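Local structure of tryptophan halogenase superfamily (Brevundimonas sp. BAL3, 6FRL) at residues 112-117 and 466-471; 244-249 and 392-397; 399-404 and 409-414. The protein is a flavin-dependent halogenase that prefers bromination over chlorination, probably acting on an aromatic substrate. One frame throughout, in Å; residues are numbered along the deposited sequence.

Interaction 1 of 3, residues 112-117 and 466-471; sequences KGIGFH and PAVDAM
I114 supplies both apolar contacts of this junction, one from each arm of its branched side chain, and they fall on the neighbouring residues A467 and V468. The CG2 methyl of I114 meets CG2 of V468 at 3.7 Å, while the longer arm carries CD1 to 3.8 Å from CB of A467. The torsion of I114 explains this division: CG2 stands anti to the backbone nitrogen and CG1 anti to the carbonyl carbon (chi1 -64°), which spreads the two arms over two adjacent targets. Isoleucine suits the place because a beta-branched chain offers two separate methyl ends, and the small A467 meets CD1 of I114 with its single methyl, CB. The interface between the segments is modest, at 106 Å² summed over both sides.

In the fold, I114 belongs to the loop that leads into helix 116-125, and its partners sit in the link between helices 447-456 and 473-492, where the chain turns with helical backbone angles but without a regular helix. The contact lies at the subunit interface as well: H33 of the second subunit packs on both I114 and A467.

The two segments meet through apolar groups alone; the polar bonds lie within the turn or lead to K122 and the second subunit. In the turn, the amide N of M471 reaches O of V468 at 3.2 Å, closing the turn that starts at the valine touching I114. D469, on the same turn, forms salt bridges through OD1 with K122 of helix 116-125 and through OD2 with R10 of the second subunit, so its charge joins two chains. V468 helps to seat the turn on that helix, packing on H118, Y119 and K122.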
loop_
_atom_site.group_PDB
_atom_site.type_symbol
_atom_site.label_atom_id
_atom_site.label_comp_id
_atom_site.label_asym_id
_atom_site.label_seq_id
_atom_site.Cartn_x
_atom_site.Cartn_y
_atom_site.Cartn_z
ATOM N N LYS B 112 -16.168 -3.443 -13.414
ATOM C CA LYS B 112 -17.004 -2.902 -12.340
ATOM C C LYS B 112 -16.361 -3.004 -10.956
ATOM O O LYS B 112 -17.053 -3.197 -9.954
ATOM C CB LYS B 112 -18.398 -3.569 -12.377
ATOM C CG LYS B 112 -19.175 -3.230 -13.641
ATOM C CD LYS B 112 -20.508 -3.957 -13.733
ATOM C CE LYS B 112 -21.272 -3.497 -14.972
ATOM N NZ LYS B 112 -22.424 -4.386 -15.265
ATOM N N GLY B 113 -15.039 -2.875 -10.909
ATOM C CA GLY B 113 -14.271 -3.063 -9.655
ATOM C C GLY B 113 -13.998 -4.515 -9.227
ATOM O O GLY B 113 -13.256 -4.749 -8.253
ATOM N N ILE B 114 -14.581 -5.478 -9.957
ATOM C CA ILE B 114 -14.474 -6.886 -9.644
ATOM C C ILE B 114 -13.314 -7.453 -10.453
ATOM O O ILE B 114 -13.100 -7.108 -11.617
ATOM C CB ILE B 114 -15.806 -7.619 -9.928
ATOM C CG1 ILE B 114 -16.891 -7.074 -8.989
ATOM C CG2 ILE B 114 -15.672 -9.128 -9.729
ATOM C CD1 ILE B 114 -18.304 -7.319 -9.462
ATOM N N GLY B 115 -12.545 -8.307 -9.805
ATOM C CA GLY B 115 -11.363 -8.877 -10.392
ATOM C C GLY B 115 -11.737 -9.875 -11.475
ATOM O O GLY B 115 -12.667 -10.693 -11.312
ATOM N N PHE B 116 -10.969 -9.838 -12.558
ATOM C CA PHE B 116 -11.201 -10.742 -13.666
ATOM C C PHE B 116 -11.384 -12.210 -13.270
ATOM O O PHE B 116 -12.267 -12.885 -13.802
ATOM C CB PHE B 116 -10.053 -10.649 -14.665
ATOM C CG PHE B 116 -10.183 -11.625 -15.797
ATOM C CD1 PHE B 116 -11.130 -11.428 -16.776
ATOM C CD2 PHE B 116 -9.351 -12.726 -15.872
ATOM C CE1 PHE B 116 -11.257 -12.334 -17.802
ATOM C CE2 PHE B 116 -9.463 -13.623 -16.903
ATOM C CZ PHE B 116 -10.431 -13.440 -17.861
ATOM N N HIS B 117 -10.526 -12.713 -12.377
ATOM C CA HIS B 117 -10.534 -14.129 -12.026
ATOM C C HIS B 117 -11.914 -14.676 -11.567
ATOM O O HIS B 117 -12.200 -15.858 -11.798
ATOM C CB HIS B 117 -9.438 -14.458 -11.022
ATOM C CG HIS B 117 -9.614 -13.833 -9.672
ATOM N ND1 HIS B 117 -9.187 -12.556 -9.378
ATOM C CD2 HIS B 117 -10.110 -14.340 -8.515
ATOM C CE1 HIS B 117 -9.415 -12.299 -8.102
ATOM N NE2 HIS B 117 -9.999 -13.357 -7.561
ATOM N N PRO B 466 -20.540 -12.901 -5.851
ATOM C CA PRO B 466 -21.906 -13.118 -6.418
ATOM C C PRO B 466 -22.504 -11.989 -7.261
ATOM O O PRO B 466 -23.593 -12.166 -7.800
ATOM C CB PRO B 466 -22.786 -13.332 -5.190
ATOM C CG PRO B 466 -22.099 -12.551 -4.130
ATOM C CD PRO B 466 -20.610 -12.578 -4.413
ATOM N N ALA B 467 -21.831 -10.840 -7.369
ATOM C CA ALA B 467 -22.267 -9.786 -8.312
ATOM C C ALA B 467 -22.018 -10.206 -9.771
ATOM O O ALA B 467 -22.636 -9.684 -10.702
ATOM C CB ALA B 467 -21.572 -8.470 -7.989
ATOM N N VAL B 468 -21.108 -11.163 -9.917
ATOM C CA VAL B 468 -20.699 -11.745 -11.187
ATOM C C VAL B 468 -21.762 -12.644 -11.796
ATOM O O VAL B 468 -21.877 -12.690 -13.001
ATOM C CB VAL B 468 -19.377 -12.539 -10.993
ATOM C CG1 VAL B 468 -19.006 -13.370 -12.200
ATOM C CG2 VAL B 468 -18.242 -11.580 -10.664
ATOM N N ASP B 469 -22.523 -13.374 -10.971
ATOM C CA ASP B 469 -23.647 -14.242 -11.442
ATOM C C ASP B 469 -24.858 -13.470 -12.001
ATOM O O ASP B 469 -25.743 -14.077 -12.579
ATOM C CB ASP B 469 -24.112 -15.172 -10.331
ATOM C CG ASP B 469 -23.038 -16.175 -9.916
ATOM O OD1 ASP B 469 -22.404 -16.814 -10.779
ATOM O OD2 ASP B 469 -22.835 -16.342 -8.697
ATOM N N ALA B 470 -24.893 -12.146 -11.826
ATOM C CA ALA B 470 -25.803 -11.235 -12.558
ATOM C C ALA B 470 -25.622 -11.240 -14.108
ATOM O O ALA B 470 -26.537 -10.870 -14.854
ATOM C CB ALA B 470 -25.659 -9.804 -12.020
ATOM N N MET B 471 -24.443 -11.629 -14.585
ATOM C CA MET B 471 -24.103 -11.637 -16.016
ATOM C C MET B 471 -24.616 -12.905 -16.732
ATOM O O MET B 471 -24.663 -14.000 -16.153
ATOM C CB MET B 471 -22.575 -11.498 -16.165
ATOM C CG MET B 471 -22.052 -11.052 -17.521
ATOM S SD MET B 471 -20.532 -10.046 -17.374
ATOM C CE MET B 471 -19.487 -10.744 -18.653
#

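Interaction 2 of 3, residues 244-249 and 392-397; sequences RWLPCD and RVRDFI
L246 and I397 form the close-fitting part of this contact. The CD2 methyl of L246 meets CG2 of I397 at 3.8 Å, and the two side chains cross at about a right angle. With CG1 of I397 beside the backbone nitrogen (chi1 -69°), CG2 stands anti to that nitrogen and is presented to the leucine. Both residues are buried, and aliphatic chains suit a place where the loop before strand 250-257 settles on the long helix 376-402. L246 also leans on the aliphatic part of R394, with its CD1 4.3 Å from CG of that arginine.

The partly exposed side is less regular. There W245 approaches R394 obliquely, its NE1 lying 3.8 Å from NH1, with the indole and guanidinium planes 64° apart; this is an angled meeting without a stack. CD1 of the indole also touches CD of R394 at 4.0 Å. On one face of W245, near the rim, lies the guanidinium of its exposed neighbour R244, with NE 3.6 Å above the ring plane.

The bend of R394 at chi3 (60°) turns its guanidinium onto the carboxylate of the next residue, D395. NE and NH2 grip the single oxygen OD1 side-on from the same face of the carboxylate, NE at 3.0 Å. The other oxygen, OD2, takes NH2 of R392 and a hydrogen bond with T423 of helix 422-434. W242 adds a cation-pi contact to R394.

One carboxylate thus serves two arginines in a salt-bridge network. It probably offsets only part of their positive charge, which would make the aromatic surroundings of R394 favourable, while the salt bridge probably holds the guanidinium in position beside W245.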
loop_
_atom_site.group_PDB
_atom_site.type_symbol
_atom_site.label_atom_id
_atom_site.label_comp_id
_atom_site.label_asym_id
_atom_site.label_seq_id
_atom_site.Cartn_x
_atom_site.Cartn_y
_atom_site.Cartn_z
ATOM N N ARG B 244 13.559 -24.793 9.100
ATOM C CA ARG B 244 12.330 -25.401 9.588
ATOM C C ARG B 244 11.138 -25.218 8.624
ATOM O O ARG B 244 10.354 -26.152 8.456
ATOM C CB ARG B 244 12.003 -24.871 10.996
ATOM C CG ARG B 244 11.431 -23.464 11.020
ATOM C CD ARG B 244 11.595 -22.683 12.287
ATOM N NE ARG B 244 10.298 -22.315 12.855
ATOM C CZ ARG B 244 10.065 -21.278 13.667
ATOM N NH1 ARG B 244 11.045 -20.435 14.045
ATOM N NH2 ARG B 244 8.821 -21.077 14.120
ATOM N N TRP B 245 11.019 -24.044 7.989
ATOM C CA TRP B 245 9.945 -23.793 7.021
ATOM C C TRP B 245 10.256 -24.290 5.602
ATOM O O TRP B 245 9.339 -24.570 4.856
ATOM C CB TRP B 245 9.629 -22.305 6.900
ATOM C CG TRP B 245 9.262 -21.585 8.142
ATOM C CD1 TRP B 245 9.912 -20.512 8.675
ATOM C CD2 TRP B 245 8.157 -21.847 8.995
ATOM N NE1 TRP B 245 9.283 -20.098 9.820
ATOM C CE2 TRP B 245 8.193 -20.893 10.034
ATOM C CE3 TRP B 245 7.143 -22.793 8.990
ATOM C CZ2 TRP B 245 7.238 -20.852 11.054
ATOM C CZ3 TRP B 245 6.197 -22.759 10.001
ATOM C CH2 TRP B 245 6.245 -21.790 11.018
ATOM N N LEU B 246 11.533 -24.354 5.213
ATOM C CA LEU B 246 11.926 -24.674 3.831
ATOM C C LEU B 246 12.809 -25.908 3.836
ATOM O O LEU B 246 13.851 -25.895 4.486
ATOM C CB LEU B 246 12.673 -23.482 3.220
ATOM C CG LEU B 246 11.767 -22.261 3.017
ATOM C CD1 LEU B 246 12.518 -20.941 3.038
ATOM C CD2 LEU B 246 10.978 -22.388 1.732
ATOM N N PRO B 247 12.404 -26.980 3.132
ATOM C CA PRO B 247 13.160 -28.240 3.244
ATOM C C PRO B 247 14.589 -28.184 2.679
ATOM O O PRO B 247 15.533 -28.628 3.349
ATOM C CB PRO B 247 12.320 -29.229 2.438
ATOM C CG PRO B 247 11.565 -28.403 1.451
ATOM C CD PRO B 247 11.345 -27.060 2.106
ATOM N N CYS B 248 14.743 -27.621 1.477
ATOM C CA CYS B 248 15.994 -27.712 0.745
ATOM C C CYS B 248 17.127 -26.972 1.472
ATOM O O CYS B 248 16.926 -25.899 2.071
ATOM C CB CYS B 248 15.824 -27.236 -0.687
ATOM S SG CYS B 248 14.670 -28.267 -1.625
ATOM N N ASP B 249 18.303 -27.598 1.446
ATOM C CA ASP B 249 19.462 -27.156 2.228
ATOM C C ASP B 249 20.810 -27.214 1.464
ATOM O O ASP B 249 21.855 -27.046 2.065
ATOM C CB ASP B 249 19.522 -27.992 3.514
ATOM C CG ASP B 249 19.930 -29.442 3.263
ATOM O OD1 ASP B 249 19.616 -30.011 2.202
ATOM O OD2 ASP B 249 20.585 -30.028 4.141
ATOM N N ARG B 392 7.689 -11.763 3.804
ATOM C CA ARG B 392 6.741 -11.782 2.685
ATOM C C ARG B 392 7.274 -12.557 1.467
ATOM O O ARG B 392 6.517 -13.250 0.805
ATOM C CB ARG B 392 6.282 -10.370 2.323
ATOM C CG ARG B 392 5.649 -9.570 3.455
ATOM C CD ARG B 392 4.278 -10.054 3.825
ATOM N NE ARG B 392 4.309 -11.322 4.555
ATOM C CZ ARG B 392 4.630 -11.459 5.840
ATOM N NH1 ARG B 392 4.954 -10.401 6.589
ATOM N NH2 ARG B 392 4.632 -12.682 6.377
ATOM N N VAL B 393 8.580 -12.533 1.227
ATOM C CA VAL B 393 9.175 -13.349 0.136
ATOM C C VAL B 393 9.269 -14.829 0.525
ATOM O O VAL B 393 8.984 -15.728 -0.293
ATOM C CB VAL B 393 10.566 -12.819 -0.289
ATOM C CG1 VAL B 393 11.238 -13.730 -1.327
ATOM C CG2 VAL B 393 10.446 -11.393 -0.834
ATOM N N ARG B 394 9.706 -15.083 1.747
ATOM C CA ARG B 394 9.659 -16.449 2.299
ATOM C C ARG B 394 8.299 -17.160 2.092
ATOM O O ARG B 394 8.241 -18.261 1.532
ATOM C CB ARG B 394 10.013 -16.405 3.784
ATOM C CG ARG B 394 10.025 -17.740 4.515
ATOM C CD ARG B 394 9.855 -17.499 5.994
ATOM N NE ARG B 394 8.592 -16.821 6.309
ATOM C CZ ARG B 394 8.270 -16.348 7.512
ATOM N NH1 ARG B 394 9.119 -16.480 8.525
ATOM N NH2 ARG B 394 7.095 -15.736 7.698
ATOM N N ASP B 395 7.225 -16.510 2.536
ATOM C CA ASP B 395 5.861 -17.039 2.408
ATOM C C ASP B 395 5.465 -17.327 0.966
ATOM O O ASP B 395 4.873 -18.363 0.698
ATOM C CB ASP B 395 4.840 -16.080 3.040
ATOM C CG ASP B 395 4.938 -16.042 4.556
ATOM O OD1 ASP B 395 5.827 -16.712 5.136
ATOM O OD2 ASP B 395 4.128 -15.325 5.164
ATOM N N PHE B 396 5.780 -16.430 0.034
ATOM C CA PHE B 396 5.532 -16.733 -1.376
ATOM C C PHE B 396 6.285 -17.981 -1.817
ATOM O O PHE B 396 5.704 -18.827 -2.501
ATOM C CB PHE B 396 5.883 -15.525 -2.267
ATOM C CG PHE B 396 5.438 -15.654 -3.700
ATOM C CD1 PHE B 396 4.093 -15.841 -4.006
ATOM C CD2 PHE B 396 6.348 -15.521 -4.748
ATOM C CE1 PHE B 396 3.671 -15.938 -5.346
ATOM C CE2 PHE B 396 5.933 -15.617 -6.072
ATOM C CZ PHE B 396 4.582 -15.832 -6.366
ATOM N N ILE B 397 7.567 -18.105 -1.420
ATOM C CA ILE B 397 8.370 -19.300 -1.771
ATOM C C ILE B 397 7.764 -20.588 -1.159
ATOM O O ILE B 397 7.571 -21.580 -1.844
ATOM C CB ILE B 397 9.866 -19.129 -1.387
ATOM C CG1 ILE B 397 10.493 -18.071 -2.312
ATOM C CG2 ILE B 397 10.617 -20.454 -1.513
ATOM C CD1 ILE B 397 11.806 -17.497 -1.844
#

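Interaction 3 of 3, residues 399-404 and 409-414; sequences LHYKLN and TDFWRD
The phenol of Y401 is met at its edge by the indole of W412: CZ3 of W412 comes near the phenol plane, 3.8 Å from CD1 of Y401. Y401 has its ring beside the backbone N (chi1 -69°), which carries the phenol toward the indole. F411 sets its CD2 3.5 Å above one face of W412, over the ring centre, while CD1 of W412 lies in the plane of the phenyl ring at its edge. CE1 of Y401 in turn stands 4.1 Å from CZ of F411, at the edge of that ring. The three aromatic rings thus fill the angle where helix 376-402 ends and the short helix 410-417 begins, two helices joined by the short loop 403-409.

N404, just past the end of the first helix, rests its amide obliquely against the indole, the planes 61° apart and CG only 3.2 Å from CE3 of W412. Its ND2 gives nearly straight hydrogen bonds in two directions, to O of W412 at 3.1 Å (177°) and to O of Y401 at 2.9 Å. Toward W412 O, ND2 is tilted from the carbonyl plane; toward Y401 O it lies in the carbonyl plane. Y401 O also accepts from the backbone N of N404.

At their polar ends, Y401 OH is paired with E348 and W412 NE1 with R273 O, so these buried rings keep their hydrogen bonds. Asparagine suits its site because its amide NH2 can donate to two carbonyls while OD1 accepts from R406 N: by bridging carbonyls of two helices, N404 should fix the angle between them and leave the rings to fill the apolar side.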
loop_
_atom_site.group_PDB
_atom_site.type_symbol
_atom_site.label_atom_id
_atom_site.label_comp_id
_atom_site.label_asym_id
_atom_site.label_seq_id
_atom_site.Cartn_x
_atom_site.Cartn_y
_atom_site.Cartn_z
ATOM N N LEU B 399 4.680 -21.296 -0.353
ATOM C CA LEU B 399 3.446 -21.657 -1.055
ATOM C C LEU B 399 3.667 -22.639 -2.193
ATOM O O LEU B 399 2.834 -23.539 -2.381
ATOM C CB LEU B 399 2.704 -20.405 -1.595
ATOM C CG LEU B 399 1.313 -20.653 -2.185
ATOM C CD1 LEU B 399 0.348 -21.157 -1.130
ATOM C CD2 LEU B 399 0.752 -19.427 -2.853
ATOM N N HIS B 400 4.755 -22.455 -2.950
ATOM C CA HIS B 400 5.055 -23.289 -4.118
ATOM C C HIS B 400 5.200 -24.789 -3.693
ATOM O O HIS B 400 4.707 -25.726 -4.368
ATOM C CB HIS B 400 6.340 -22.829 -4.816
ATOM C CG HIS B 400 6.268 -21.488 -5.505
ATOM N ND1 HIS B 400 6.170 -20.294 -4.820
ATOM C CD2 HIS B 400 6.395 -21.152 -6.823
ATOM C CE1 HIS B 400 6.205 -19.286 -5.680
ATOM N NE2 HIS B 400 6.340 -19.778 -6.901
ATOM N N TYR B 401 5.869 -25.006 -2.573
ATOM C CA TYR B 401 6.045 -26.356 -2.042
ATOM C C TYR B 401 4.743 -26.882 -1.415
ATOM O O TYR B 401 4.349 -28.020 -1.643
ATOM C CB TYR B 401 7.149 -26.377 -0.966
ATOM C CG TYR B 401 8.557 -26.146 -1.464
ATOM C CD1 TYR B 401 9.252 -27.157 -2.153
ATOM C CD2 TYR B 401 9.233 -24.937 -1.223
ATOM C CE1 TYR B 401 10.550 -26.948 -2.610
ATOM C CE2 TYR B 401 10.536 -24.737 -1.668
ATOM C CZ TYR B 401 11.186 -25.744 -2.355
ATOM O OH TYR B 401 12.483 -25.596 -2.780
ATOM N N LYS B 402 4.103 -26.030 -0.613
ATOM C CA LYS B 402 2.869 -26.366 0.097
ATOM C C LYS B 402 1.743 -26.896 -0.788
ATOM O O LYS B 402 0.983 -27.749 -0.331
ATOM C CB LYS B 402 2.383 -25.151 0.874
ATOM C CG LYS B 402 1.129 -25.386 1.728
ATOM C CD LYS B 402 1.294 -26.560 2.681
ATOM C CE LYS B 402 0.313 -26.542 3.831
ATOM N NZ LYS B 402 0.399 -27.804 4.628
ATOM N N LEU B 403 1.638 -26.398 -2.028
ATOM C CA LEU B 403 0.542 -26.746 -2.948
ATOM C C LEU B 403 0.891 -27.780 -4.039
ATOM O O LEU B 403 0.070 -28.074 -4.947
ATOM C CB LEU B 403 0.038 -25.475 -3.636
ATOM C CG LEU B 403 -0.422 -24.321 -2.742
ATOM C CD1 LEU B 403 -0.918 -23.183 -3.607
ATOM C CD2 LEU B 403 -1.524 -24.781 -1.805
ATOM N N ASN B 404 2.082 -28.357 -3.959
ATOM C CA ASN B 404 2.492 -29.325 -4.968
ATOM C C ASN B 404 1.520 -30.529 -4.969
ATOM O O ASN B 404 0.902 -30.822 -3.951
ATOM C CB ASN B 404 3.952 -29.728 -4.757
ATOM C CG ASN B 404 4.099 -30.941 -3.871
ATOM O OD1 ASN B 404 3.975 -32.072 -4.348
ATOM N ND2 ASN B 404 4.405 -30.722 -2.591
ATOM N N THR B 409 7.415 -39.156 -4.259
ATOM C CA THR B 409 8.383 -39.315 -3.148
ATOM C C THR B 409 7.909 -38.725 -1.818
ATOM O O THR B 409 6.927 -37.995 -1.766
ATOM C CB THR B 409 9.778 -38.712 -3.451
ATOM O OG1 THR B 409 9.633 -37.335 -3.800
ATOM C CG2 THR B 409 10.488 -39.449 -4.588
ATOM N N ASP B 410 8.615 -39.076 -0.745
ATOM C CA ASP B 410 8.294 -38.590 0.593
ATOM C C ASP B 410 8.538 -37.100 0.771
ATOM O O ASP B 410 7.819 -36.439 1.546
ATOM C CB ASP B 410 9.094 -39.356 1.677
ATOM C CG ASP B 410 8.524 -40.752 1.978
ATOM O OD1 ASP B 410 7.519 -41.176 1.348
ATOM O OD2 ASP B 410 9.111 -41.415 2.859
ATOM N N PHE B 411 9.572 -36.596 0.091
ATOM C CA PHE B 411 9.882 -35.172 0.060
ATOM C C PHE B 411 8.619 -34.333 -0.211
ATOM O O PHE B 411 8.289 -33.405 0.551
ATOM C CB PHE B 411 10.938 -34.904 -1.016
ATOM C CG PHE B 411 11.246 -33.445 -1.217
ATOM C CD1 PHE B 411 12.055 -32.773 -0.324
ATOM C CD2 PHE B 411 10.707 -32.746 -2.289
ATOM C CE1 PHE B 411 12.322 -31.427 -0.494
ATOM C CE2 PHE B 411 10.980 -31.408 -2.472
ATOM C CZ PHE B 411 11.784 -30.747 -1.575
ATOM N N TRP B 412 7.911 -34.717 -1.272
ATOM C CA TRP B 412 6.751 -33.985 -1.762
ATOM C C TRP B 412 5.476 -34.145 -0.910
ATOM O O TRP B 412 4.764 -33.154 -0.731
ATOM C CB TRP B 412 6.500 -34.295 -3.257
ATOM C CG TRP B 412 7.569 -33.713 -4.196
ATOM C CD1 TRP B 412 8.455 -34.413 -4.973
ATOM C CD2 TRP B 412 7.866 -32.327 -4.426
ATOM N NE1 TRP B 412 9.273 -33.557 -5.673
ATOM C CE2 TRP B 412 8.933 -32.270 -5.354
ATOM C CE3 TRP B 412 7.341 -31.127 -3.935
ATOM C CZ2 TRP B 412 9.463 -31.066 -5.804
ATOM C CZ3 TRP B 412 7.860 -29.937 -4.377
ATOM C CH2 TRP B 412 8.913 -29.911 -5.299
ATOM N N ARG B 413 5.187 -35.339 -0.382
ATOM C CA ARG B 413 4.084 -35.505 0.611
ATOM C C ARG B 413 4.302 -34.597 1.815
ATOM O O ARG B 413 3.377 -33.913 2.277
ATOM C CB ARG B 413 3.961 -36.940 1.138
ATOM C CG ARG B 413 3.495 -37.976 0.129
ATOM C CD ARG B 413 3.544 -39.384 0.733
ATOM N NE ARG B 413 3.426 -40.424 -0.301
ATOM C CZ ARG B 413 4.437 -40.998 -0.978
ATOM N NH1 ARG B 413 5.703 -40.690 -0.752
ATOM N NH2 ARG B 413 4.185 -41.920 -1.898
ATOM N N ASP B 414 5.529 -34.612 2.329
ATOM C CA ASP B 414 5.868 -33.826 3.500
ATOM C C ASP B 414 5.682 -32.353 3.262
ATOM O O ASP B 414 5.149 -31.660 4.123
ATOM C CB ASP B 414 7.313 -34.084 3.949
ATOM C CG ASP B 414 7.505 -35.457 4.582
ATOM O OD1 ASP B 414 6.516 -36.208 4.784
ATOM O OD2 ASP B 414 8.676 -35.763 4.873
#

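Overall arrangement
From the N terminus, the chain first reaches 112-117, whose partner 466-471 comes far later, between helices 447-456 and 473-492; interaction 1 therefore closes a very long loop that encloses both others, and it sits at the subunit interface. Within that span interaction 2 brings the loop ahead of strand 250-257 onto helix 376-402. Only after it closes does interaction 3 open, a short-range closure joining the end of this same helix to helix 410-417. Interactions 2 and 3 follow in series without crossing, and they touch: C248 packs on Y401 and F411, and P247 on F411. Interaction 1 stays apart, about 13 Å from interaction 3 at the nearest atoms.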